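PDB 6LL8: inorganic pyrophosphatase, which probably hydrolyses diphosphate to two phosphates with the help of divalent metal ions such as manganese or magnesium. Local coordinates for residues E32-P44 / F55-E67. Sequence-based numbering, arbitrary orientation. Where two conformers were deposited one is given.
Sequences EPAIAARLGELSP and FEAPEYKTSYAGE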
# COMPACT_ATOMS: atom_id res chain seq x y z
N GLU A 32 -6.25 -9.41 -24.04
CA GLU A 32 -4.93 -8.75 -23.84
C GLU A 32 -4.16 -9.60 -22.84
O GLU A 32 -4.28 -9.44 -21.64
CB GLU A 32 -5.13 -7.33 -23.34
CG GLU A 32 -5.83 -6.46 -24.36
CD GLU A 32 -6.02 -5.02 -23.94
OE1 GLU A 32 -5.19 -4.52 -23.20
OE2 GLU A 32 -7.02 -4.42 -24.40
N PRO A 33 -3.40 -10.59 -23.31
CA PRO A 33 -2.78 -11.58 -22.43
C PRO A 33 -2.03 -10.93 -21.27
O PRO A 33 -1.20 -10.04 -21.47
CB PRO A 33 -1.87 -12.35 -23.38
CG PRO A 33 -2.66 -12.34 -24.66
CD PRO A 33 -3.23 -10.96 -24.73
N ALA A 34 -2.30 -11.44 -20.07
CA ALA A 34 -1.77 -10.84 -18.84
C ALA A 34 -1.48 -11.92 -17.80
O ALA A 34 -2.20 -12.94 -17.74
CB ALA A 34 -2.74 -9.82 -18.28
N ILE A 35 -0.52 -11.66 -16.95
CA ILE A 35 -0.13 -12.51 -15.81
C ILE A 35 -0.02 -11.59 -14.60
O ILE A 35 0.73 -10.62 -14.63
CB ILE A 35 1.19 -13.24 -16.07
CG1 ILE A 35 1.07 -14.16 -17.28
CG2 ILE A 35 1.63 -14.00 -14.83
CD1 ILE A 35 2.39 -14.64 -17.81
N ALA A 36 -0.68 -11.93 -13.51
CA ALA A 36 -0.50 -11.25 -12.21
C ALA A 36 0.81 -11.67 -11.57
O ALA A 36 1.16 -12.86 -11.58
CB ALA A 36 -1.64 -11.55 -11.29
N ALA A 37 1.53 -10.73 -11.00
CA ALA A 37 2.80 -11.04 -10.34
C ALA A 37 2.91 -10.25 -9.05
O ALA A 37 2.13 -9.33 -8.77
CB ALA A 37 3.96 -10.80 -11.26
N ARG A 38 3.93 -10.59 -8.28
CA ARG A 38 4.25 -9.92 -7.02
C ARG A 38 5.77 -9.80 -6.85
O ARG A 38 6.51 -10.69 -7.29
CB ARG A 38 3.64 -10.63 -5.82
CG ARG A 38 4.13 -12.05 -5.60
CD ARG A 38 3.33 -12.77 -4.53
NE ARG A 38 3.62 -14.19 -4.52
CZ ARG A 38 4.51 -14.81 -3.77
NH1 ARG A 38 5.23 -14.17 -2.88
NH2 ARG A 38 4.62 -16.12 -3.90
N LEU A 39 6.18 -8.76 -6.16
CA LEU A 39 7.61 -8.46 -5.89
C LEU A 39 8.05 -8.92 -4.51
O LEU A 39 9.20 -8.67 -4.16
CB LEU A 39 7.83 -6.98 -6.02
CG LEU A 39 7.80 -6.43 -7.43
CD1 LEU A 39 7.76 -4.90 -7.48
CD2 LEU A 39 9.00 -6.93 -8.21
N GLY A 40 7.18 -9.53 -3.73
CA GLY A 40 7.53 -9.96 -2.38
C GLY A 40 6.53 -10.96 -1.88
O GLY A 40 5.57 -11.30 -2.56
N GLU A 41 6.76 -11.40 -0.66
CA GLU A 41 5.86 -12.29 0.07
C GLU A 41 4.60 -11.54 0.48
O GLU A 41 4.54 -10.32 0.48
CB GLU A 41 6.56 -12.86 1.31
CG GLU A 41 7.81 -13.66 0.96
CD GLU A 41 7.81 -14.95 0.10
OE1 GLU A 41 6.78 -15.40 -0.52
OE2 GLU A 41 8.90 -15.53 0.02
N LEU A 42 3.57 -12.32 0.74
CA LEU A 42 2.30 -11.76 1.23
C LEU A 42 2.35 -11.47 2.72
O LEU A 42 2.94 -12.22 3.49
CB LEU A 42 1.16 -12.72 0.92
CG LEU A 42 0.46 -12.46 -0.40
CD1 LEU A 42 1.43 -12.60 -1.56
CD2 LEU A 42 -0.73 -13.39 -0.52
N SER A 43 1.69 -10.39 3.10
CA SER A 43 1.39 -10.12 4.50
C SER A 43 0.38 -11.13 5.03
O SER A 43 -0.36 -11.76 4.26
CB SER A 43 0.83 -8.74 4.67
OG SER A 43 -0.48 -8.70 4.11
N PRO A 44 0.31 -11.31 6.37
CA PRO A 44 -0.77 -12.11 6.93
C PRO A 44 -2.17 -11.68 6.49
O PRO A 44 -3.01 -12.53 6.23
CB PRO A 44 -0.55 -12.04 8.43
CG PRO A 44 0.96 -11.85 8.55
CD PRO A 44 1.32 -10.94 7.38
N PHE A 55 -7.92 -18.08 -3.69
CA PHE A 55 -6.84 -17.74 -4.64
C PHE A 55 -5.48 -18.21 -4.15
O PHE A 55 -5.17 -18.11 -2.96
CB PHE A 55 -6.75 -16.23 -4.83
CG PHE A 55 -7.90 -15.65 -5.60
CD1 PHE A 55 -7.87 -15.57 -6.97
CD2 PHE A 55 -9.05 -15.24 -4.94
CE1 PHE A 55 -8.96 -15.08 -7.66
CE2 PHE A 55 -10.13 -14.72 -5.64
CZ PHE A 55 -10.08 -14.65 -7.00
N GLU A 56 -4.66 -18.62 -5.10
CA GLU A 56 -3.21 -18.76 -4.89
C GLU A 56 -2.54 -17.39 -5.02
O GLU A 56 -3.05 -16.50 -5.69
CB GLU A 56 -2.62 -19.72 -5.91
CG GLU A 56 -3.21 -21.12 -5.85
CD GLU A 56 -2.92 -21.91 -4.57
OE1 GLU A 56 -1.88 -21.65 -3.93
OE2 GLU A 56 -3.73 -22.81 -4.23
N ALA A 57 -1.41 -17.22 -4.37
CA ALA A 57 -0.60 -16.00 -4.51
C ALA A 57 -0.15 -15.91 -5.96
O ALA A 57 0.26 -16.91 -6.56
CB ALA A 57 0.59 -16.05 -3.59
N PRO A 58 -0.08 -14.70 -6.51
CA PRO A 58 0.45 -14.51 -7.84
C PRO A 58 1.92 -14.95 -7.94
O PRO A 58 2.60 -15.05 -6.97
CB PRO A 58 0.33 -13.01 -8.08
CG PRO A 58 -0.64 -12.48 -7.10
CD PRO A 58 -0.64 -13.46 -5.96
N GLU A 59 2.37 -15.12 -9.17
CA GLU A 59 3.77 -15.48 -9.44
C GLU A 59 4.72 -14.48 -8.79
O GLU A 59 4.63 -13.27 -9.02
CB GLU A 59 3.96 -15.46 -10.96
CG GLU A 59 5.39 -15.81 -11.37
CD GLU A 59 5.63 -15.78 -12.87
OE1 GLU A 59 4.67 -15.91 -13.64
OE2 GLU A 59 6.81 -15.70 -13.23
N TYR A 60 5.69 -14.99 -8.07
CA TYR A 60 6.78 -14.17 -7.51
C TYR A 60 7.82 -13.95 -8.60
O TYR A 60 8.38 -14.92 -9.12
CB TYR A 60 7.45 -14.84 -6.32
CG TYR A 60 8.70 -14.16 -5.83
CD1 TYR A 60 8.61 -12.98 -5.11
CD2 TYR A 60 9.96 -14.71 -6.02
CE1 TYR A 60 9.74 -12.34 -4.63
CE2 TYR A 60 11.09 -14.09 -5.54
CZ TYR A 60 10.98 -12.90 -4.85
OH TYR A 60 12.09 -12.29 -4.35
N LYS A 61 8.04 -12.71 -8.97
CA LYS A 61 8.90 -12.38 -10.10
C LYS A 61 9.54 -11.04 -9.82
O LYS A 61 8.82 -10.10 -9.46
CB LYS A 61 8.10 -12.34 -11.40
CG LYS A 61 8.92 -11.99 -12.62
CD LYS A 61 8.16 -12.16 -13.90
CE LYS A 61 8.92 -11.74 -15.14
NZ LYS A 61 10.19 -12.48 -15.29
N THR A 62 10.86 -10.95 -9.94
CA THR A 62 11.58 -9.71 -9.59
C THR A 62 12.25 -9.06 -10.80
O THR A 62 12.57 -7.85 -10.68
CB THR A 62 12.54 -9.95 -8.44
OG1 THR A 62 13.43 -11.00 -8.77
CG2 THR A 62 11.79 -10.28 -7.17
N SER A 63 12.50 -9.76 -11.88
CA SER A 63 13.14 -9.15 -13.06
C SER A 63 12.14 -9.08 -14.21
O SER A 63 11.48 -10.08 -14.55
CB SER A 63 14.39 -9.82 -13.45
OG SER A 63 14.71 -9.47 -14.78
N TYR A 64 12.06 -7.90 -14.77
CA TYR A 64 11.07 -7.60 -15.81
C TYR A 64 11.70 -6.97 -17.04
O TYR A 64 10.98 -6.57 -17.95
CB TYR A 64 9.98 -6.66 -15.28
CG TYR A 64 9.15 -7.31 -14.22
CD1 TYR A 64 9.62 -7.38 -12.93
CD2 TYR A 64 7.92 -7.89 -14.49
CE1 TYR A 64 8.90 -7.99 -11.93
CE2 TYR A 64 7.18 -8.50 -13.49
CZ TYR A 64 7.66 -8.54 -12.20
OH TYR A 64 6.93 -9.15 -11.22
N ALA A 65 13.03 -6.96 -17.15
CA ALA A 65 13.65 -6.42 -18.37
C ALA A 65 13.07 -7.14 -19.59
O ALA A 65 12.94 -8.38 -19.59
CB ALA A 65 15.14 -6.61 -18.34
N GLY A 66 12.75 -6.38 -20.64
CA GLY A 66 12.23 -6.94 -21.89
C GLY A 66 10.74 -7.23 -21.86
O GLY A 66 10.20 -7.63 -22.88
N GLU A 67 10.10 -7.09 -20.71
CA GLU A 67 8.67 -7.38 -20.55
C GLU A 67 7.84 -6.13 -20.71
O GLU A 67 8.38 -5.02 -20.59
CB GLU A 67 8.40 -7.98 -19.17
CG GLU A 67 9.20 -9.22 -18.84
CD GLU A 67 8.90 -10.46 -19.67
OE1 GLU A 67 7.89 -10.49 -20.39
OE2 GLU A 67 9.66 -11.42 -19.57
O HOH W 1 0.32 -15.39 -11.35
O HOH W 2 3.03 -17.77 -5.74
O HOH W 3 11.67 -10.07 -2.99
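Tyr60 CB sits over one face of the Arg38 guanidinium, 3.9 Å from Arg38 CZ; its edge meets the Gly40-Glu41 peptide and a water that also bonds to Ala57 O. Arg38 NE donates to Pro58 O (2.8 Å), which lies 18° out of the guanidinium plane; NH1 bonds Gly40 O and forms a salt bridge with Glu41 OE1. With CG wedged between its own backbone N and carbonyl carbon (chi1 62°), Arg38 sends an extended chain alongside Pro58 O. A leucine here would probably leave Pro58 O without its NE donor and Glu41 without its charged mate. The Tyr60 ring presents its edge to Gly40 N, and a water links its OH to Leu39 O. Tyr64 carries Lys61 CE over one face, has Ala37 CB at its edge and touches Leu39 CD2 through CE1 (3.9 Å). The parallel ladder is short: Arg38 N to Glu59 O (2.9 Å), then a nearly straight bond from Lys61 N to Arg38 O (3.0 Å), with a water bridging Ala36 O and Glu59 N. In this beta-alpha-beta unit of the DHH-family domain, helix 44-53 connects the strands; 59-60 forms one edge of the parallel sheet, 34-38 pairs with 4-7 beyond, and Ile17 of helix 14-29 touches Arg38 and Leu42.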